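Local coordinates for protein pyruvate kinase (Pyrobaculum aerophilum, PDB 3QTG) that catalyses the last step of glycolysis, interconverting phosphoenolpyruvate and ADP with pyruvate and ATP, as a homotetramer dependent on a divalent metal cation, at residues Asp80-Pro84 against Thr178-Asp183; Ile377-Ser381 against Gly431-Ile436; Tyr428-Leu432 against Ala446-Ile450. All coordinates share one frame. Residue numbers count along the deposited sequence, not the author numbering.

In the fold
Contact 1 lies in the catalytic part of the chain, where the small B domain leaves and rejoins the TIM barrel beside the probable potassium, ATP and substrate sites. Contacts 2 and 3 belong to the C-terminal alpha/beta domain, with centres about 40 Å from that of contact 1; the nearest atoms are about 25 and 30 Å away, respectively. Contacts 2 and 3 have centres about 6 Å apart and share Gly431 and Leu432 of helix 428-439, which packs on neighbouring parallel strands 376-380 and 444-448. Between them, Leu378 O and Thr447 N, 2.9 Å apart, probably hydrogen bond, and Ser381 and Tyr428 both reach one bound sulfate.

Contact 1 of 3, residues Asp80-Pro84 against Thr178-Asp183; sequences DLKGP and TPAEED
Two irregular connections meet in antiparallel register: the exit from barrel strand 76-80, extended at Leu81 (phi/psi -78/147°) and kinked at Lys82 (-63/-45°), and the turn that starts helix 181-190. The CA atoms of Leu81 and Asp183 lie 6.2 Å apart, those of Pro84 and Ala180 5.2 Å. Asp183, in the first turn of the helix, is the central side chain. With chi1 m and chi2 near -16°, its OD1 accepts a hydrogen bond from Gly83 N (2.9 Å, N-H...O 163°). Leu81, in the mt rotamer, lays its CB 3.7 Å from Asp183 OD1. Gly83 follows at 78/170°, where a CB would jam against the preceding carbonyl oxygen. Pro84, with C-gamma endo pucker, packs its CB 4.0 Å from Ala180 CB, and its CG is 4.4 Å from Thr178 CG2. Thr178 has chi1 p and hydrogen-bonds through OG1 to Asp210; a cis peptide joins it to Pro179. Ala180 is the N-cap residue, its O accepting a weak hydrogen bond from Asp183 N at 2.8 Å. Lys82 (chi1 t, chi2 p, then extended) leads away toward Ala50 and Arg87, probable ATP-site residues, while Asp80, a probable potassium ligand with chi1 t, forms salt bridges to Arg46 and Lys230. Joining the outgoing and returning chains in this way is characteristic of the pyruvate kinase hinge, where the B domain is inserted after the third strand of the TIM barrel.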
# COMPACT_ATOMS: atom_id res chain seq x y z
N ASP A 80 -6.06 -43.08 -8.01
CA ASP A 80 -6.72 -42.29 -9.03
C ASP A 80 -7.81 -43.11 -9.74
O ASP A 80 -7.54 -44.13 -10.37
CB ASP A 80 -5.68 -41.75 -10.02
CG ASP A 80 -6.19 -40.57 -10.82
OD1 ASP A 80 -7.43 -40.46 -10.98
OD2 ASP A 80 -5.36 -39.74 -11.29
N LEU A 81 -9.06 -42.66 -9.62
CA LEU A 81 -10.17 -43.38 -10.21
C LEU A 81 -10.28 -43.16 -11.72
O LEU A 81 -9.98 -42.07 -12.25
CB LEU A 81 -11.50 -43.02 -9.52
CG LEU A 81 -11.65 -43.35 -8.04
CD1 LEU A 81 -12.88 -42.65 -7.52
CD2 LEU A 81 -11.75 -44.85 -7.83
N LYS A 82 -10.74 -44.22 -12.40
CA LYS A 82 -10.87 -44.22 -13.85
C LYS A 82 -11.89 -43.18 -14.33
O LYS A 82 -11.63 -42.46 -15.28
CB LYS A 82 -11.24 -45.64 -14.34
CG LYS A 82 -11.15 -45.87 -15.86
CD LYS A 82 -9.88 -45.21 -16.46
CE LYS A 82 -9.68 -45.53 -17.96
NZ LYS A 82 -8.31 -45.12 -18.45
N GLY A 83 -13.03 -43.10 -13.67
CA GLY A 83 -14.09 -42.20 -14.11
C GLY A 83 -14.87 -42.77 -15.30
O GLY A 83 -14.47 -43.77 -15.89
N PRO A 84 -15.98 -42.12 -15.67
CA PRO A 84 -16.72 -42.72 -16.78
C PRO A 84 -16.02 -42.48 -18.12
O PRO A 84 -15.13 -41.63 -18.24
CB PRO A 84 -18.09 -42.02 -16.72
CG PRO A 84 -17.83 -40.70 -16.01
CD PRO A 84 -16.59 -40.88 -15.14
N THR A 178 -23.06 -40.00 -12.23
CA THR A 178 -21.89 -40.43 -11.44
C THR A 178 -22.25 -40.81 -9.99
O THR A 178 -23.35 -40.49 -9.54
CB THR A 178 -20.79 -39.33 -11.40
OG1 THR A 178 -21.33 -38.16 -10.77
CG2 THR A 178 -20.31 -38.98 -12.79
N PRO A 179 -21.33 -41.50 -9.26
CA PRO A 179 -20.01 -41.99 -9.69
C PRO A 179 -20.18 -43.12 -10.71
O PRO A 179 -21.24 -43.73 -10.77
CB PRO A 179 -19.38 -42.56 -8.40
CG PRO A 179 -20.23 -42.04 -7.29
CD PRO A 179 -21.60 -41.87 -7.86
N ALA A 180 -19.13 -43.36 -11.51
CA ALA A 180 -19.16 -44.41 -12.51
C ALA A 180 -19.24 -45.79 -11.86
O ALA A 180 -18.59 -46.05 -10.83
CB ALA A 180 -17.94 -44.32 -13.41
N GLU A 181 -20.03 -46.67 -12.47
CA GLU A 181 -20.23 -48.03 -11.98
C GLU A 181 -18.89 -48.73 -11.76
O GLU A 181 -18.71 -49.45 -10.78
CB GLU A 181 -21.10 -48.82 -12.97
CG GLU A 181 -22.03 -49.83 -12.29
CD GLU A 181 -22.40 -51.01 -13.18
OE1 GLU A 181 -22.48 -52.13 -12.64
OE2 GLU A 181 -22.60 -50.82 -14.41
N GLU A 182 -17.95 -48.48 -12.67
CA GLU A 182 -16.60 -49.05 -12.59
C GLU A 182 -15.79 -48.46 -11.42
O GLU A 182 -14.88 -49.13 -10.89
CB GLU A 182 -15.85 -48.83 -13.91
CG GLU A 182 -16.52 -49.38 -15.17
CD GLU A 182 -17.60 -48.44 -15.75
OE1 GLU A 182 -18.73 -48.94 -16.00
OE2 GLU A 182 -17.33 -47.23 -15.94
N ASP A 183 -16.08 -47.22 -11.04
CA ASP A 183 -15.42 -46.60 -9.89
C ASP A 183 -15.93 -47.24 -8.60
O ASP A 183 -15.14 -47.64 -7.74
CB ASP A 183 -15.64 -45.07 -9.88
CG ASP A 183 -14.86 -44.35 -11.00
OD1 ASP A 183 -13.93 -44.95 -11.58
OD2 ASP A 183 -15.19 -43.18 -11.28

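Contact 2 of 3, residues Ile377-Ser381 against Gly431-Ile436; sequences ILVFS and GLEKLI. With SO4 (sulfate ion), chain C.
Strand 377-380 and helix 431-436 run nearly antiparallel, their axes crossing at 146° with a closest approach of 8.0 Å, in the layered alpha/beta fold of the C-terminal domain. The strand is regular and extended; the helix carries i to i+4 bonds from Leu435 N to Gly431 O (3.0 Å) and from Ile436 N to Leu432 O (2.8 Å). Leu378 stands opposite Leu435 (CA-CA 7.3 Å) and Phe380 opposite Leu432 (5.5 Å). Leu378 and Phe380 point toward the helix, whereas Val379 points away onto helix 385-391, so the central strand is covered on both faces. No hydrogen bond joins the two segments; the contact is apolar packing. Leu378 (mp) meets Leu435 (tp) through CB to CD2 at 3.7 Å, and its CD2 lies 4.1 Å from CG1 of Ile436 (mt). The same Leu435 CD2 reaches Val379 O at 3.3 Å. Leu432 (tp) brings CD1 to 4.1 Å from Phe380 CB. Phe380, chi1 t and chi2 near 84°, turns a ring face to Gly431, where a CB would clash with its CE2; this permits the short helix-strand distance at that end. Past the strand, Ser381 OG donates to O3 of the sulfate at 2.6 Å. In the CH-pi contact, Gly431 CA sits 3.5 Å from the Phe380 ring centroid, 13° off the ring normal.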
# COMPACT_ATOMS: atom_id res chain seq x y z
N ILE A 377 8.48 -22.34 11.49
CA ILE A 377 7.21 -22.63 12.14
C ILE A 377 7.13 -24.08 12.52
O ILE A 377 7.43 -24.97 11.72
CB ILE A 377 6.00 -22.22 11.27
CG1 ILE A 377 6.12 -20.75 10.87
CG2 ILE A 377 4.65 -22.58 11.99
CD1 ILE A 377 5.03 -20.24 9.88
N LEU A 378 6.70 -24.29 13.77
CA LEU A 378 6.42 -25.61 14.31
C LEU A 378 4.96 -25.64 14.71
O LEU A 378 4.48 -24.69 15.30
CB LEU A 378 7.30 -25.86 15.56
CG LEU A 378 8.78 -26.21 15.45
CD1 LEU A 378 9.57 -25.18 14.63
CD2 LEU A 378 9.37 -26.30 16.88
N VAL A 379 4.24 -26.70 14.37
CA VAL A 379 2.82 -26.83 14.71
C VAL A 379 2.56 -28.18 15.33
O VAL A 379 2.98 -29.20 14.78
CB VAL A 379 1.88 -26.79 13.45
CG1 VAL A 379 0.41 -26.62 13.85
CG2 VAL A 379 2.29 -25.71 12.48
N PHE A 380 1.83 -28.19 16.45
CA PHE A 380 1.24 -29.43 16.93
C PHE A 380 -0.25 -29.50 16.57
O PHE A 380 -1.05 -28.63 16.92
CB PHE A 380 1.50 -29.73 18.42
CG PHE A 380 1.41 -31.21 18.75
CD1 PHE A 380 2.51 -32.04 18.55
CD2 PHE A 380 0.23 -31.77 19.20
CE1 PHE A 380 2.44 -33.41 18.83
CE2 PHE A 380 0.14 -33.15 19.46
CZ PHE A 380 1.25 -33.97 19.27
N SER A 381 -0.58 -30.55 15.83
CA SER A 381 -1.84 -30.63 15.14
C SER A 381 -2.41 -32.03 15.31
O SER A 381 -1.75 -33.01 14.98
CB SER A 381 -1.62 -30.29 13.67
OG SER A 381 -2.83 -30.02 13.00
N GLY A 431 2.56 -32.29 23.50
CA GLY A 431 2.94 -32.43 22.11
C GLY A 431 3.86 -31.33 21.63
O GLY A 431 4.90 -31.59 21.03
N LEU A 432 3.47 -30.08 21.89
CA LEU A 432 4.28 -28.93 21.46
C LEU A 432 5.68 -28.92 22.10
O LEU A 432 6.66 -28.58 21.44
CB LEU A 432 3.56 -27.59 21.69
CG LEU A 432 4.13 -26.40 20.90
CD1 LEU A 432 3.97 -26.58 19.36
CD2 LEU A 432 3.52 -25.07 21.36
N GLU A 433 5.77 -29.29 23.37
CA GLU A 433 7.07 -29.28 24.04
C GLU A 433 8.00 -30.38 23.52
O GLU A 433 9.18 -30.13 23.37
CB GLU A 433 6.93 -29.26 25.58
CG GLU A 433 6.13 -28.06 26.15
CD GLU A 433 6.68 -26.64 25.77
OE1 GLU A 433 7.90 -26.38 25.96
OE2 GLU A 433 5.88 -25.79 25.30
N LYS A 434 7.46 -31.56 23.20
CA LYS A 434 8.22 -32.60 22.48
C LYS A 434 8.70 -32.16 21.10
O LYS A 434 9.83 -32.46 20.70
CB LYS A 434 7.41 -33.88 22.30
CG LYS A 434 7.10 -34.63 23.58
CD LYS A 434 6.10 -35.73 23.27
CE LYS A 434 5.61 -36.43 24.52
NZ LYS A 434 6.62 -37.39 25.04
N LEU A 435 7.83 -31.47 20.35
CA LEU A 435 8.21 -30.89 19.06
C LEU A 435 9.28 -29.79 19.19
O LEU A 435 10.20 -29.74 18.40
CB LEU A 435 6.97 -30.39 18.29
CG LEU A 435 7.13 -29.83 16.85
CD1 LEU A 435 7.58 -30.91 15.85
CD2 LEU A 435 5.82 -29.18 16.39
N ILE A 436 9.15 -28.92 20.19
CA ILE A 436 10.14 -27.87 20.40
C ILE A 436 11.48 -28.49 20.80
O ILE A 436 12.54 -28.04 20.35
CB ILE A 436 9.68 -26.85 21.48
CG1 ILE A 436 8.55 -25.97 20.93
CG2 ILE A 436 10.86 -25.98 21.95
CD1 ILE A 436 7.85 -25.09 21.99
S SO4 C . -5.75 -29.41 14.80
O1 SO4 C . -5.14 -29.98 15.98
O2 SO4 C . -6.23 -30.51 13.95
O3 SO4 C . -4.77 -28.63 14.04
O4 SO4 C . -6.87 -28.53 15.12

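Contact 3 of 3, residues Tyr428-Leu432 against Ala446-Ile450; sequences YEEGL and ATYGI. With SO4 (sulfate ion), chain C.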
# COMPACT_ATOMS: atom_id res chain seq x y z
N TYR A 428 -2.08 -31.16 23.83
CA TYR A 428 -1.42 -30.20 22.96
C TYR A 428 -0.12 -29.70 23.56
O TYR A 428 0.91 -29.71 22.89
CB TYR A 428 -2.32 -29.02 22.70
CG TYR A 428 -3.29 -29.23 21.58
CD1 TYR A 428 -4.66 -29.27 21.82
CD2 TYR A 428 -2.85 -29.39 20.26
CE1 TYR A 428 -5.56 -29.45 20.79
CE2 TYR A 428 -3.75 -29.57 19.22
CZ TYR A 428 -5.10 -29.59 19.49
OH TYR A 428 -6.01 -29.78 18.50
N GLU A 429 -0.19 -29.30 24.83
CA GLU A 429 0.95 -28.71 25.52
C GLU A 429 2.14 -29.66 25.59
O GLU A 429 3.26 -29.25 25.34
CB GLU A 429 0.56 -28.13 26.90
CG GLU A 429 1.42 -26.90 27.32
CD GLU A 429 1.06 -25.59 26.58
OE1 GLU A 429 -0.10 -25.15 26.70
OE2 GLU A 429 1.93 -25.00 25.88
N GLU A 430 1.88 -30.94 25.88
CA GLU A 430 2.94 -31.96 25.90
C GLU A 430 3.47 -32.23 24.47
O GLU A 430 4.69 -32.34 24.26
CB GLU A 430 2.42 -33.23 26.58
CG GLU A 430 3.21 -34.51 26.32
CD GLU A 430 2.58 -35.76 26.96
OE1 GLU A 430 2.32 -35.72 28.19
OE2 GLU A 430 2.36 -36.77 26.25
N GLY A 431 2.56 -32.29 23.50
CA GLY A 431 2.94 -32.43 22.11
C GLY A 431 3.86 -31.33 21.63
O GLY A 431 4.90 -31.59 21.03
N LEU A 432 3.47 -30.08 21.89
CA LEU A 432 4.28 -28.93 21.46
C LEU A 432 5.68 -28.92 22.10
O LEU A 432 6.66 -28.58 21.44
CB LEU A 432 3.56 -27.59 21.69
CG LEU A 432 4.13 -26.40 20.90
CD1 LEU A 432 3.97 -26.58 19.36
CD2 LEU A 432 3.52 -25.07 21.36
N ALA A 446 6.36 -21.53 17.43
CA ALA A 446 5.71 -22.81 17.67
C ALA A 446 4.27 -22.62 18.16
O ALA A 446 4.05 -21.86 19.08
CB ALA A 446 6.51 -23.63 18.68
N THR A 447 3.31 -23.30 17.53
CA THR A 447 1.88 -23.18 17.90
C THR A 447 1.07 -24.46 17.97
O THR A 447 1.40 -25.47 17.37
CB THR A 447 1.02 -22.38 16.87
OG1 THR A 447 1.64 -22.37 15.57
CG2 THR A 447 0.72 -21.05 17.33
N TYR A 448 -0.05 -24.35 18.67
CA TYR A 448 -1.20 -25.21 18.47
C TYR A 448 -2.47 -24.38 18.68
O TYR A 448 -2.44 -23.29 19.29
CB TYR A 448 -1.17 -26.44 19.41
CG TYR A 448 -1.31 -26.12 20.88
CD1 TYR A 448 -2.54 -25.76 21.42
CD2 TYR A 448 -0.20 -26.16 21.73
CE1 TYR A 448 -2.69 -25.45 22.76
CE2 TYR A 448 -0.34 -25.86 23.08
CZ TYR A 448 -1.59 -25.50 23.58
OH TYR A 448 -1.77 -25.18 24.90
N GLY A 449 -3.60 -24.89 18.18
CA GLY A 449 -4.87 -24.30 18.52
C GLY A 449 -6.05 -24.86 17.77
O GLY A 449 -5.98 -25.03 16.56
N ILE A 450 -7.13 -25.12 18.50
CA ILE A 450 -8.38 -25.59 17.90
C ILE A 450 -9.49 -24.58 18.10
O ILE A 450 -9.45 -23.80 19.06
CB ILE A 450 -8.87 -26.96 18.46
CG1 ILE A 450 -8.91 -26.98 19.99
CG2 ILE A 450 -8.01 -28.08 17.95
CD1 ILE A 450 -10.31 -26.95 20.56
S SO4 C . -5.75 -29.41 14.80
O1 SO4 C . -5.14 -29.98 15.98
O2 SO4 C . -6.23 -30.51 13.95
O3 SO4 C . -4.77 -28.63 14.04
O4 SO4 C . -6.87 -28.53 15.12
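At the apolar centre Leu432 and Tyr428, one helical turn apart, press on the inward-pointing residues Ala446 and Tyr448, holding helix 428-439 against strand 444-448 in the alpha/beta C-terminal domain. Helix and strand run nearly antiparallel (155°, axes 9.0 Å apart at closest), as in the second half of a beta-alpha-beta crossover from strand 418-422. Leu432 CD1 lies 4.0 Å from Ala446 CB and 3.4 Å from Thr447 O, and its CD2 packs 3.9 Å from Tyr448 CD2. Thr447 itself points away, onto helix 358-373. The tyrosine rings are near parallel, planes at 15° and centroids 4.8 Å apart, but slid so far that they barely overlap. Over the Tyr448 face sits instead CB of Tyr428, a CH-pi contact 3.4 Å from the ring centroid and 5° off the normal. Beyond, Tyr428 OH donates to sulfate O1 at 2.7 Å, although this hydroxyl is crowded in the model and less surely placed. Backbone amides of Met382 and Ser383, and of Thr385 and Leu386 at the N-terminus of helix 385-391, also bind the sulfate, in a site that probably corresponds to the effector phosphate site of fructose-bisphosphate-regulated relatives. At the other polar edge, Glu429 OE1 forms a long, weak ion pair with Lys458 of a second subunit, and the same OE1 accepts a very short hydrogen bond, 2.5 Å, from Tyr448 OH.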